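Local atomic coordinates of LPXTG cell wall surface protein (Streptococcus gordonii, PDB entry 4IGB), a protein that is anchored to the streptococcal cell wall and probably serves in adhesion, this chain holding its N-terminal N1 and N2 domains. Residues 48-53 and 160-165; 105-110 and 178-183; 143-148 and 280-285; 214-219 and 238-243. All coordinates share one frame; numbering follows the deposited sequence.

From the N terminus, residues 48-53, 105-110 and 143-148 come in turn, and each opens a loop before any has closed. Contact 1 closes at 160-165 and contact 2 at 178-183, while contact 3 waits until 280-285, so these three cross one another. Contact 4 (214-219 with 238-243) opens after contacts 1 and 2 have closed and is nested inside the loop of contact 3. Contacts 1 and 3 each set a loop against a strand of the N-terminal domain's six-stranded antiparallel sheet; contact 2 pairs two strands of its eight-stranded sheet, and contact 4 sets a short helix against another. Contacts 2 and 3 touch where Leu285 packs on Ala107 and Ala178, joining the two sheets.

Contact 1 of 4, residues 48-53 and 160-165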
# COMPACT_ATOMS: atom_id res chain seq x y z
N ASP B 48 -3.84 5.20 26.95
CA ASP B 48 -2.64 5.17 27.77
C ASP B 48 -1.47 4.84 26.85
O ASP B 48 -1.35 3.72 26.37
CB ASP B 48 -2.79 4.10 28.84
CG ASP B 48 -1.67 4.12 29.85
OD1 ASP B 48 -1.07 5.18 30.09
OD2 ASP B 48 -1.39 3.06 30.43
N GLN B 49 -0.61 5.83 26.62
CA GLN B 49 0.56 5.64 25.77
C GLN B 49 1.83 5.65 26.61
O GLN B 49 2.01 6.51 27.47
CB GLN B 49 0.63 6.74 24.71
CG GLN B 49 1.88 6.71 23.85
CD GLN B 49 2.00 7.94 22.96
OE1 GLN B 49 1.14 8.82 22.98
NE2 GLN B 49 3.07 7.99 22.17
N PHE B 50 2.71 4.68 26.36
CA PHE B 50 3.97 4.60 27.09
C PHE B 50 5.01 3.78 26.33
O PHE B 50 4.68 2.87 25.57
CB PHE B 50 3.74 4.01 28.48
CG PHE B 50 3.06 2.68 28.48
CD1 PHE B 50 3.79 1.51 28.38
CD2 PHE B 50 1.68 2.59 28.58
CE1 PHE B 50 3.17 0.28 28.38
CE2 PHE B 50 1.05 1.36 28.59
CZ PHE B 50 1.79 0.20 28.49
N HIS B 51 6.28 4.11 26.56
CA HIS B 51 7.38 3.40 25.93
C HIS B 51 7.75 2.16 26.75
O HIS B 51 7.75 2.20 27.97
CB HIS B 51 8.59 4.31 25.79
CG HIS B 51 9.75 3.68 25.07
ND1 HIS B 51 10.06 3.96 23.76
CD2 HIS B 51 10.67 2.78 25.49
CE1 HIS B 51 11.12 3.26 23.40
NE2 HIS B 51 11.51 2.53 24.44
N LEU B 52 8.05 1.07 26.05
CA LEU B 52 8.44 -0.17 26.70
C LEU B 52 9.78 -0.64 26.17
O LEU B 52 10.00 -0.67 24.96
CB LEU B 52 7.38 -1.25 26.47
CG LEU B 52 6.67 -1.81 27.70
CD1 LEU B 52 6.42 -0.72 28.73
CD2 LEU B 52 5.37 -2.49 27.31
N SER B 53 10.69 -0.99 27.08
CA SER B 53 12.01 -1.46 26.66
C SER B 53 12.16 -2.95 27.00
O SER B 53 12.09 -3.34 28.16
CB SER B 53 13.10 -0.64 27.35
OG SER B 53 14.38 -1.05 26.90
N ALA B 160 7.70 -4.10 34.61
CA ALA B 160 7.40 -3.95 36.03
C ALA B 160 6.61 -2.68 36.33
O ALA B 160 5.78 -2.66 37.23
CB ALA B 160 8.69 -3.97 36.84
N ASN B 161 6.88 -1.62 35.58
CA ASN B 161 6.23 -0.34 35.82
C ASN B 161 4.91 -0.19 35.06
O ASN B 161 4.15 0.74 35.31
CB ASN B 161 7.18 0.81 35.47
CG ASN B 161 8.39 0.86 36.38
OD1 ASN B 161 8.37 0.32 37.49
ND2 ASN B 161 9.45 1.49 35.92
N HIS B 162 4.66 -1.10 34.14
CA HIS B 162 3.43 -1.08 33.36
C HIS B 162 2.79 -2.46 33.30
O HIS B 162 2.82 -3.13 32.27
CB HIS B 162 3.69 -0.56 31.94
CG HIS B 162 4.17 0.86 31.90
ND1 HIS B 162 5.48 1.21 32.13
CD2 HIS B 162 3.50 2.01 31.66
CE1 HIS B 162 5.60 2.53 32.03
NE2 HIS B 162 4.42 3.03 31.74
N ASP B 163 2.22 -2.88 34.43
CA ASP B 163 1.59 -4.19 34.53
C ASP B 163 0.14 -4.05 34.95
O ASP B 163 -0.31 -4.71 35.89
CB ASP B 163 2.35 -5.07 35.52
CG ASP B 163 1.98 -6.53 35.42
OD1 ASP B 163 1.58 -6.97 34.32
OD2 ASP B 163 2.09 -7.24 36.44
N TYR B 164 -0.60 -3.19 34.26
CA TYR B 164 -2.01 -2.98 34.58
C TYR B 164 -2.93 -3.28 33.40
O TYR B 164 -4.06 -2.81 33.34
CB TYR B 164 -2.24 -1.56 35.12
CG TYR B 164 -1.49 -0.50 34.36
CD1 TYR B 164 -1.90 -0.11 33.09
CD2 TYR B 164 -0.34 0.08 34.89
CE1 TYR B 164 -1.21 0.86 32.37
CE2 TYR B 164 0.36 1.04 34.18
CZ TYR B 164 -0.08 1.43 32.92
OH TYR B 164 0.60 2.38 32.19
N ILE B 165 -2.44 -4.08 32.46
CA ILE B 165 -3.22 -4.43 31.27
C ILE B 165 -3.98 -5.74 31.47
O ILE B 165 -3.40 -6.75 31.85
CB ILE B 165 -2.33 -4.55 30.03
CG1 ILE B 165 -1.33 -3.39 29.96
CG2 ILE B 165 -3.20 -4.58 28.77
CD1 ILE B 165 -0.28 -3.56 28.89
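Phe50 and His162 carry this contact as an offset stack, with ring centroids 4.1 Å apart and planes 17° from parallel. The imidazole sits over one face of the phenyl ring, displaced toward its rim, and its CD2 comes to 3.3 Å from Phe50 CG. The two side chains slide past each other in opposite directions, so His162 CB lies by Phe50 CE1 and CZ, while NE2 is near Phe50 CB. Leu52 adds a methyl, CD1, 4.0 Å from His162 ND1. At the edge of the phenyl ring, Ile165 CD1 lies 4.3 Å from Phe50 CZ.

Beside this stack, Asp48 and Tyr164 meet tip to tip. Tyr164 OH donates to Asp48 OD2 at 2.7 Å, on the syn lone pair, with the carboxylate and phenol planes 35° apart. Asp48 CG is anti to the backbone N (chi1 -173°), which places it where OD2 can meet the phenol.

Outward from there, Asp48, Phe50 and Leu52 are backbone-bonded to Thr73, Asn71 and Met69, which makes 48-53 the edge strand of the six-stranded sheet, paired with strand 68-75. The loop 160-165 is fastened through the backbone of Tyr164 to Ser134 and Thr135, and His162 ND1 is hydrogen-bonded to Asp159, which helps fix the rotation of the imidazole.

A phenol donating to Asp48 should help keep that carboxylate ionised. Asp159, together with the more distant Asp48, would tend to raise the basicity of His162, and a protonated imidazole lying on Phe50 would gain some cation-pi character.

Contact 2 of 4, residues 105-110 and 178-183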
# COMPACT_ATOMS: atom_id res chain seq x y z
N VAL B 105 7.66 10.42 1.14
CA VAL B 105 6.35 9.86 1.42
C VAL B 105 6.14 9.80 2.93
O VAL B 105 7.05 9.43 3.68
CB VAL B 105 6.19 8.44 0.82
CG1 VAL B 105 4.81 7.86 1.15
CG2 VAL B 105 6.41 8.48 -0.68
N ASP B 106 4.94 10.19 3.36
CA ASP B 106 4.51 10.04 4.75
C ASP B 106 3.37 9.05 4.87
O ASP B 106 2.63 8.83 3.92
CB ASP B 106 4.06 11.38 5.35
CG ASP B 106 5.11 12.46 5.24
OD1 ASP B 106 6.31 12.17 5.43
OD2 ASP B 106 4.74 13.61 4.94
N ALA B 107 3.22 8.45 6.06
CA ALA B 107 2.08 7.60 6.33
C ALA B 107 1.21 8.21 7.42
O ALA B 107 1.70 8.84 8.36
CB ALA B 107 2.53 6.21 6.74
N TYR B 108 -0.09 7.99 7.30
CA TYR B 108 -1.03 8.38 8.34
C TYR B 108 -1.78 7.13 8.74
O TYR B 108 -2.20 6.35 7.88
CB TYR B 108 -1.97 9.48 7.84
CG TYR B 108 -1.21 10.74 7.51
CD1 TYR B 108 -1.11 11.76 8.45
CD2 TYR B 108 -0.55 10.88 6.30
CE1 TYR B 108 -0.40 12.91 8.17
CE2 TYR B 108 0.17 12.04 6.02
CZ TYR B 108 0.24 13.04 6.96
OH TYR B 108 0.95 14.18 6.71
N LEU B 109 -1.93 6.92 10.04
CA LEU B 109 -2.64 5.76 10.54
C LEU B 109 -3.67 6.25 11.55
O LEU B 109 -3.33 6.68 12.65
CB LEU B 109 -1.67 4.77 11.20
CG LEU B 109 -2.23 3.38 11.47
CD1 LEU B 109 -2.57 2.73 10.16
CD2 LEU B 109 -1.24 2.52 12.27
N ASN B 110 -4.93 6.21 11.16
CA ASN B 110 -6.00 6.67 12.03
C ASN B 110 -6.87 5.53 12.54
O ASN B 110 -7.41 4.73 11.76
CB ASN B 110 -6.85 7.74 11.32
CG ASN B 110 -7.73 8.50 12.30
OD1 ASN B 110 -7.24 9.27 13.12
ND2 ASN B 110 -9.03 8.26 12.24
N ALA B 178 -5.33 3.59 6.87
CA ALA B 178 -3.94 3.86 6.59
C ALA B 178 -3.89 4.61 5.27
O ALA B 178 -4.67 4.33 4.35
CB ALA B 178 -3.14 2.56 6.49
N GLU B 179 -2.96 5.55 5.18
CA GLU B 179 -2.84 6.35 3.98
C GLU B 179 -1.40 6.77 3.81
O GLU B 179 -0.73 7.13 4.78
CB GLU B 179 -3.73 7.60 4.06
CG GLU B 179 -3.67 8.47 2.81
CD GLU B 179 -4.32 9.84 2.99
OE1 GLU B 179 -5.26 9.97 3.79
OE2 GLU B 179 -3.89 10.80 2.34
N ILE B 180 -0.92 6.71 2.57
CA ILE B 180 0.39 7.24 2.22
C ILE B 180 0.20 8.48 1.36
O ILE B 180 -0.76 8.58 0.60
CB ILE B 180 1.25 6.21 1.47
CG1 ILE B 180 0.46 5.55 0.33
CG2 ILE B 180 1.72 5.15 2.45
CD1 ILE B 180 1.30 4.59 -0.55
N ARG B 181 1.13 9.43 1.47
CA ARG B 181 0.93 10.77 0.95
C ARG B 181 2.29 11.38 0.63
O ARG B 181 3.20 11.28 1.44
CB ARG B 181 0.27 11.59 2.07
CG ARG B 181 -0.57 12.75 1.64
CD ARG B 181 -1.10 13.50 2.87
NE ARG B 181 -2.24 12.85 3.53
CZ ARG B 181 -2.79 13.29 4.65
NH1 ARG B 181 -2.31 14.39 5.25
NH2 ARG B 181 -3.82 12.66 5.19
N TYR B 182 2.44 11.99 -0.54
CA TYR B 182 3.64 12.79 -0.77
C TYR B 182 3.67 14.00 0.19
O TYR B 182 2.72 14.78 0.28
CB TYR B 182 3.72 13.27 -2.22
CG TYR B 182 3.94 12.18 -3.25
CD1 TYR B 182 4.93 11.22 -3.08
CD2 TYR B 182 3.15 12.10 -4.39
CE1 TYR B 182 5.13 10.22 -4.02
CE2 TYR B 182 3.33 11.10 -5.34
CZ TYR B 182 4.33 10.16 -5.15
OH TYR B 182 4.53 9.16 -6.10
N ALA B 183 4.80 14.18 0.86
CA ALA B 183 4.96 15.30 1.77
C ALA B 183 4.87 16.63 1.04
O ALA B 183 4.40 17.61 1.60
CB ALA B 183 6.27 15.19 2.53
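Tyr108 and Arg181 stand on neighbouring antiparallel strands, and the guanidinium lies flat on the phenol ring: centres are 3.7 Å apart and the planes 16° from parallel. It is both a stack and a cation-pi pair. NH1 sits over one face, offset toward the rim, 3.4 Å from Tyr108 CZ. A bend at chi3 (-77°) places NE so that it can also meet Glu179 within its own strand, in a salt bridge with NE 2.9 Å from OE2; the second bond, NH2 to OE1, is weak. Glu179 OE2 is approached from above its carboxylate plane.

The backbones are laced by four hydrogen bonds. Asp106 and Arg181 exchange two, as do Tyr108 and Glu179; Asp106 N to Arg181 O measures 2.8 Å and Tyr108 N to Glu179 O 2.7 Å. These are the hydrogen-bonded pairs of adjoining strands in the eight-stranded antiparallel sheet, where strand 103-118 runs between 84-100 and 170-182. The non-hydrogen-bonded pairs Val105-Tyr182, Ala107-Ile180 and Leu109-Ala178 turn to the other face, where Ala107 and Ala178 meet Leu285 and Ile180 meets Ile287 of strand 280-287.

On that inner face the contacts are apolar. Val105 splits its methyls: CG1 lies 3.9 Å from Ile180 CB, and CG2 3.9 Å from Tyr182 CD1. Leu109 CD1 approaches Ala178 CB at 3.7 Å. Tyr182 OH is hydrogen-bonded to Asp189, and Asp106 OD1 to Asn96 N.

Contact 3 of 4, residues 143-148 and 280-285; sequences ELWESN and SAVFGL
Trp145 to Asn148 runs within 21° of the direction of Val282 to Gly284, but with CA atoms 7.5 Å apart at Trp145-Val282 and 6.3 Å at Asn148-Gly284 the two backbones share no direct hydrogen bond. Val282 fills the gap with its two methyls. CG2 lies 3.7 Å from Trp145 CD1, on an indole that crosses the valine at about a right angle. CG1 packs against the carboxylate end of Glu146, 3.7 Å from CD. That chain is extended, with CD anti to CA (chi2 175°), and slides past the valine in the opposite direction.

Two waters bridge the segments. Glu146 OE2 and Val282 O hold one water between them, 2.7 Å from the carbonyl oxygen, while a second is bonded to Asn148 O and accepts from Leu285 N at 2.9 Å. Within the loop, Asn148 N donates to Glu143 OE1 at 2.6 Å, using the anti lone pair.

Glu146 OE1 forms a salt bridge with Lys30, and Trp145 NE1 is hydrogen-bonded to Tyr157. The loop is the turn between strands 135-142 and 149-153, and it hangs over strand 280-287, which itself lies between 149-153 and 29-30 in the six-stranded sheet.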
# COMPACT_ATOMS: atom_id res chain seq x y z
N GLU B 143 9.85 -3.47 16.44
CA GLU B 143 10.34 -4.44 15.48
C GLU B 143 10.64 -5.78 16.15
O GLU B 143 11.53 -6.49 15.73
CB GLU B 143 11.53 -3.87 14.70
CG GLU B 143 11.13 -2.70 13.80
CD GLU B 143 12.30 -2.07 13.07
OE1 GLU B 143 12.24 -1.94 11.84
OE2 GLU B 143 13.28 -1.66 13.73
N LEU B 144 9.87 -6.12 17.18
CA LEU B 144 10.03 -7.43 17.82
C LEU B 144 9.83 -8.58 16.84
O LEU B 144 10.48 -9.61 16.95
CB LEU B 144 9.03 -7.64 18.96
CG LEU B 144 9.00 -6.77 20.21
CD1 LEU B 144 8.33 -7.56 21.33
CD2 LEU B 144 10.39 -6.31 20.61
N TRP B 145 8.89 -8.41 15.90
CA TRP B 145 8.42 -9.50 15.05
C TRP B 145 8.89 -9.35 13.61
O TRP B 145 9.40 -10.30 13.02
CB TRP B 145 6.90 -9.59 15.12
CG TRP B 145 6.40 -9.52 16.53
CD1 TRP B 145 5.57 -8.57 17.06
CD2 TRP B 145 6.72 -10.42 17.59
NE1 TRP B 145 5.35 -8.84 18.40
CE2 TRP B 145 6.05 -9.97 18.74
CE3 TRP B 145 7.52 -11.56 17.68
CZ2 TRP B 145 6.14 -10.62 19.97
CZ3 TRP B 145 7.61 -12.22 18.91
CH2 TRP B 145 6.93 -11.74 20.03
N GLU B 146 8.69 -8.16 13.05
CA GLU B 146 9.19 -7.82 11.73
C GLU B 146 9.78 -6.43 11.79
O GLU B 146 9.48 -5.65 12.70
CB GLU B 146 8.05 -7.73 10.70
CG GLU B 146 7.06 -8.86 10.67
CD GLU B 146 5.93 -8.59 9.68
OE1 GLU B 146 5.99 -7.56 8.96
OE2 GLU B 146 4.98 -9.39 9.63
N SER B 147 10.60 -6.11 10.79
CA SER B 147 11.08 -4.75 10.59
C SER B 147 9.93 -3.83 10.17
O SER B 147 8.99 -4.25 9.51
CB SER B 147 12.15 -4.74 9.49
OG SER B 147 13.34 -5.39 9.91
N ASN B 148 10.01 -2.57 10.58
CA ASN B 148 9.14 -1.55 10.02
C ASN B 148 7.65 -1.89 10.11
O ASN B 148 6.91 -1.75 9.14
CB ASN B 148 9.53 -1.32 8.56
CG ASN B 148 10.83 -0.58 8.44
OD1 ASN B 148 11.03 0.46 9.07
ND2 ASN B 148 11.75 -1.11 7.65
N SER B 280 -2.81 -11.12 18.31
CA SER B 280 -2.50 -9.89 17.62
C SER B 280 -1.89 -10.23 16.28
O SER B 280 -1.49 -11.38 16.04
CB SER B 280 -1.54 -9.04 18.45
OG SER B 280 -0.27 -9.67 18.55
N ALA B 281 -1.83 -9.24 15.40
CA ALA B 281 -1.21 -9.41 14.10
C ALA B 281 -0.30 -8.23 13.80
O ALA B 281 -0.45 -7.14 14.37
CB ALA B 281 -2.28 -9.55 13.01
N VAL B 282 0.63 -8.45 12.89
CA VAL B 282 1.67 -7.48 12.61
C VAL B 282 1.51 -7.01 11.18
O VAL B 282 1.27 -7.82 10.27
CB VAL B 282 3.08 -8.10 12.82
CG1 VAL B 282 4.17 -7.09 12.52
CG2 VAL B 282 3.22 -8.61 14.24
N PHE B 283 1.65 -5.71 10.97
CA PHE B 283 1.42 -5.12 9.66
C PHE B 283 2.52 -4.15 9.26
O PHE B 283 3.02 -3.40 10.09
CB PHE B 283 0.11 -4.34 9.64
CG PHE B 283 -1.08 -5.13 10.08
CD1 PHE B 283 -1.83 -5.84 9.16
CD2 PHE B 283 -1.45 -5.16 11.41
CE1 PHE B 283 -2.94 -6.58 9.56
CE2 PHE B 283 -2.55 -5.88 11.83
CZ PHE B 283 -3.30 -6.60 10.90
N GLY B 284 2.84 -4.16 7.98
CA GLY B 284 3.62 -3.08 7.39
C GLY B 284 2.78 -2.38 6.34
O GLY B 284 1.65 -2.78 6.09
N LEU B 285 3.32 -1.33 5.73
CA LEU B 285 2.64 -0.73 4.60
C LEU B 285 3.57 -0.78 3.41
O LEU B 285 4.77 -0.61 3.56
CB LEU B 285 2.21 0.71 4.89
CG LEU B 285 1.31 0.94 6.10
CD1 LEU B 285 1.08 2.45 6.26
CD2 LEU B 285 -0.01 0.22 5.93
O HOH W 1 2.79 -9.24 8.49
O HOH W 2 5.93 -0.88 6.81

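Contact 4 of 4, residues 214-219 and 238-243; sequences KNYQND and DRTSWI
Tyr216 and Trp242 meet edge to face, T-shaped, with planes at 90° and the tyrosine ring 5.0 Å from the six-membered ring of the indole, centroid to centroid. The tryptophan is the edge: its CH2 stands over one face of the phenol, displaced toward the rim and 3.6 Å from CE1. Tyr216 CB points toward the strand, and CG is anti to the backbone N (chi1 170°), placing the start of the ring beside Thr240. Thr240 crosses the same ring obliquely, its CG2 3.6 Å from Tyr216 CD2.

Thr240 OG1 donates to a water at 2.8 Å, and that water in turn donates to Gln217 OE1 at 2.7 Å, so a single molecule bridges the helix to the strand.

Where the CA atoms of the two segments come nearest, Lys214 and Arg239 form a non-hydrogen-bonded antiparallel pair at the end of strand 210-214. Just beyond it Asn215 N donates to Asp238 O, 2.9 Å away, from 45° above the carbonyl plane; Asn215 holds the N-cap position of helix 216-219, though its side chain makes no capping bond.

Arg239 NE forms a salt bridge with Asp238 OD2 (3.0 Å), while Lys214 NZ is taken by Asp175 and Asn270. Tyr216 OH and Trp242 NE1 are hydrogen-bonded to Glu16 and Gln233. Any repulsion between the like charges, Lys214 NZ and Arg239 NH2 being 6.6 Å apart, is probably eased by their separate carboxylate partners.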
# COMPACT_ATOMS: atom_id res chain seq x y z
N LYS B 214 -13.18 -2.60 4.81
CA LYS B 214 -14.48 -1.98 4.60
C LYS B 214 -14.61 -1.51 3.15
O LYS B 214 -13.61 -1.12 2.54
CB LYS B 214 -14.66 -0.81 5.57
CG LYS B 214 -14.98 -1.27 7.00
CD LYS B 214 -14.77 -0.17 8.01
CE LYS B 214 -15.70 1.04 7.79
NZ LYS B 214 -15.20 2.20 8.63
N ASN B 215 -15.81 -1.58 2.58
CA ASN B 215 -16.03 -1.11 1.22
C ASN B 215 -15.06 -1.82 0.26
O ASN B 215 -14.56 -1.25 -0.72
CB ASN B 215 -15.84 0.41 1.19
CG ASN B 215 -16.63 1.09 0.11
OD1 ASN B 215 -16.29 2.21 -0.31
ND2 ASN B 215 -17.69 0.44 -0.36
N TYR B 216 -14.81 -3.08 0.55
CA TYR B 216 -13.78 -3.87 -0.14
C TYR B 216 -13.81 -3.77 -1.67
O TYR B 216 -12.81 -3.38 -2.28
CB TYR B 216 -13.89 -5.32 0.32
CG TYR B 216 -13.07 -6.33 -0.47
CD1 TYR B 216 -11.71 -6.15 -0.66
CD2 TYR B 216 -13.66 -7.49 -0.96
CE1 TYR B 216 -10.96 -7.09 -1.36
CE2 TYR B 216 -12.92 -8.43 -1.65
CZ TYR B 216 -11.57 -8.23 -1.85
OH TYR B 216 -10.83 -9.17 -2.52
N GLN B 217 -14.94 -4.13 -2.28
CA GLN B 217 -15.02 -4.21 -3.74
C GLN B 217 -14.98 -2.83 -4.38
O GLN B 217 -14.58 -2.69 -5.54
CB GLN B 217 -16.29 -4.98 -4.18
CG GLN B 217 -16.32 -6.46 -3.80
CD GLN B 217 -17.11 -6.72 -2.50
OE1 GLN B 217 -17.16 -5.87 -1.61
NE2 GLN B 217 -17.74 -7.89 -2.42
N ASN B 218 -15.39 -1.81 -3.64
CA ASN B 218 -15.26 -0.43 -4.14
C ASN B 218 -13.87 0.17 -3.96
O ASN B 218 -13.51 1.11 -4.66
CB ASN B 218 -16.30 0.49 -3.48
CG ASN B 218 -17.71 0.26 -4.01
OD1 ASN B 218 -18.68 0.35 -3.25
ND2 ASN B 218 -17.82 -0.05 -5.30
N ASP B 219 -13.08 -0.37 -3.03
CA ASP B 219 -11.82 0.29 -2.63
C ASP B 219 -10.55 -0.44 -3.03
O ASP B 219 -9.46 0.13 -3.00
CB ASP B 219 -11.78 0.51 -1.12
CG ASP B 219 -12.69 1.65 -0.66
OD1 ASP B 219 -13.30 2.30 -1.52
OD2 ASP B 219 -12.79 1.87 0.56
N ASP B 238 -21.03 -4.32 3.79
CA ASP B 238 -20.19 -3.18 4.17
C ASP B 238 -18.69 -3.48 4.22
O ASP B 238 -17.89 -2.58 4.41
CB ASP B 238 -20.60 -2.69 5.55
CG ASP B 238 -20.32 -3.71 6.63
OD1 ASP B 238 -20.96 -4.78 6.59
OD2 ASP B 238 -19.46 -3.45 7.50
N ARG B 239 -18.32 -4.75 4.08
CA ARG B 239 -16.94 -5.16 4.37
C ARG B 239 -16.73 -6.60 3.94
O ARG B 239 -17.67 -7.40 3.92
CB ARG B 239 -16.71 -5.13 5.88
CG ARG B 239 -17.34 -6.34 6.57
CD ARG B 239 -17.02 -6.40 8.05
NE ARG B 239 -17.31 -5.13 8.69
CZ ARG B 239 -17.17 -4.89 9.99
NH1 ARG B 239 -16.74 -5.86 10.79
NH2 ARG B 239 -17.45 -3.68 10.47
N THR B 240 -15.49 -6.94 3.63
CA THR B 240 -15.12 -8.32 3.38
C THR B 240 -14.07 -8.72 4.42
O THR B 240 -13.15 -7.96 4.69
CB THR B 240 -14.61 -8.49 1.94
OG1 THR B 240 -15.69 -8.24 1.03
CG2 THR B 240 -14.06 -9.90 1.69
N SER B 241 -14.24 -9.89 5.01
CA SER B 241 -13.36 -10.34 6.09
C SER B 241 -12.61 -11.59 5.70
O SER B 241 -13.12 -12.42 4.95
CB SER B 241 -14.18 -10.65 7.35
OG SER B 241 -14.77 -9.48 7.88
N TRP B 242 -11.39 -11.72 6.20
CA TRP B 242 -10.62 -12.93 6.03
C TRP B 242 -10.44 -13.59 7.38
O TRP B 242 -9.83 -13.01 8.29
CB TRP B 242 -9.29 -12.63 5.32
CG TRP B 242 -9.54 -12.31 3.89
CD1 TRP B 242 -9.60 -13.19 2.84
CD2 TRP B 242 -9.84 -11.01 3.34
NE1 TRP B 242 -9.88 -12.52 1.68
CE2 TRP B 242 -10.03 -11.18 1.95
CE3 TRP B 242 -9.95 -9.73 3.88
CZ2 TRP B 242 -10.32 -10.12 1.11
CZ3 TRP B 242 -10.23 -8.67 3.03
CH2 TRP B 242 -10.41 -8.88 1.66
N ILE B 243 -10.99 -14.79 7.53
CA ILE B 243 -11.17 -15.37 8.85
C ILE B 243 -10.32 -16.61 9.04
O ILE B 243 -10.27 -17.47 8.17
CB ILE B 243 -12.65 -15.69 9.09
CG1 ILE B 243 -13.48 -14.41 8.93
CG2 ILE B 243 -12.85 -16.31 10.48
CD1 ILE B 243 -14.97 -14.63 8.74
O HOH W 3 -17.54 -6.11 1.01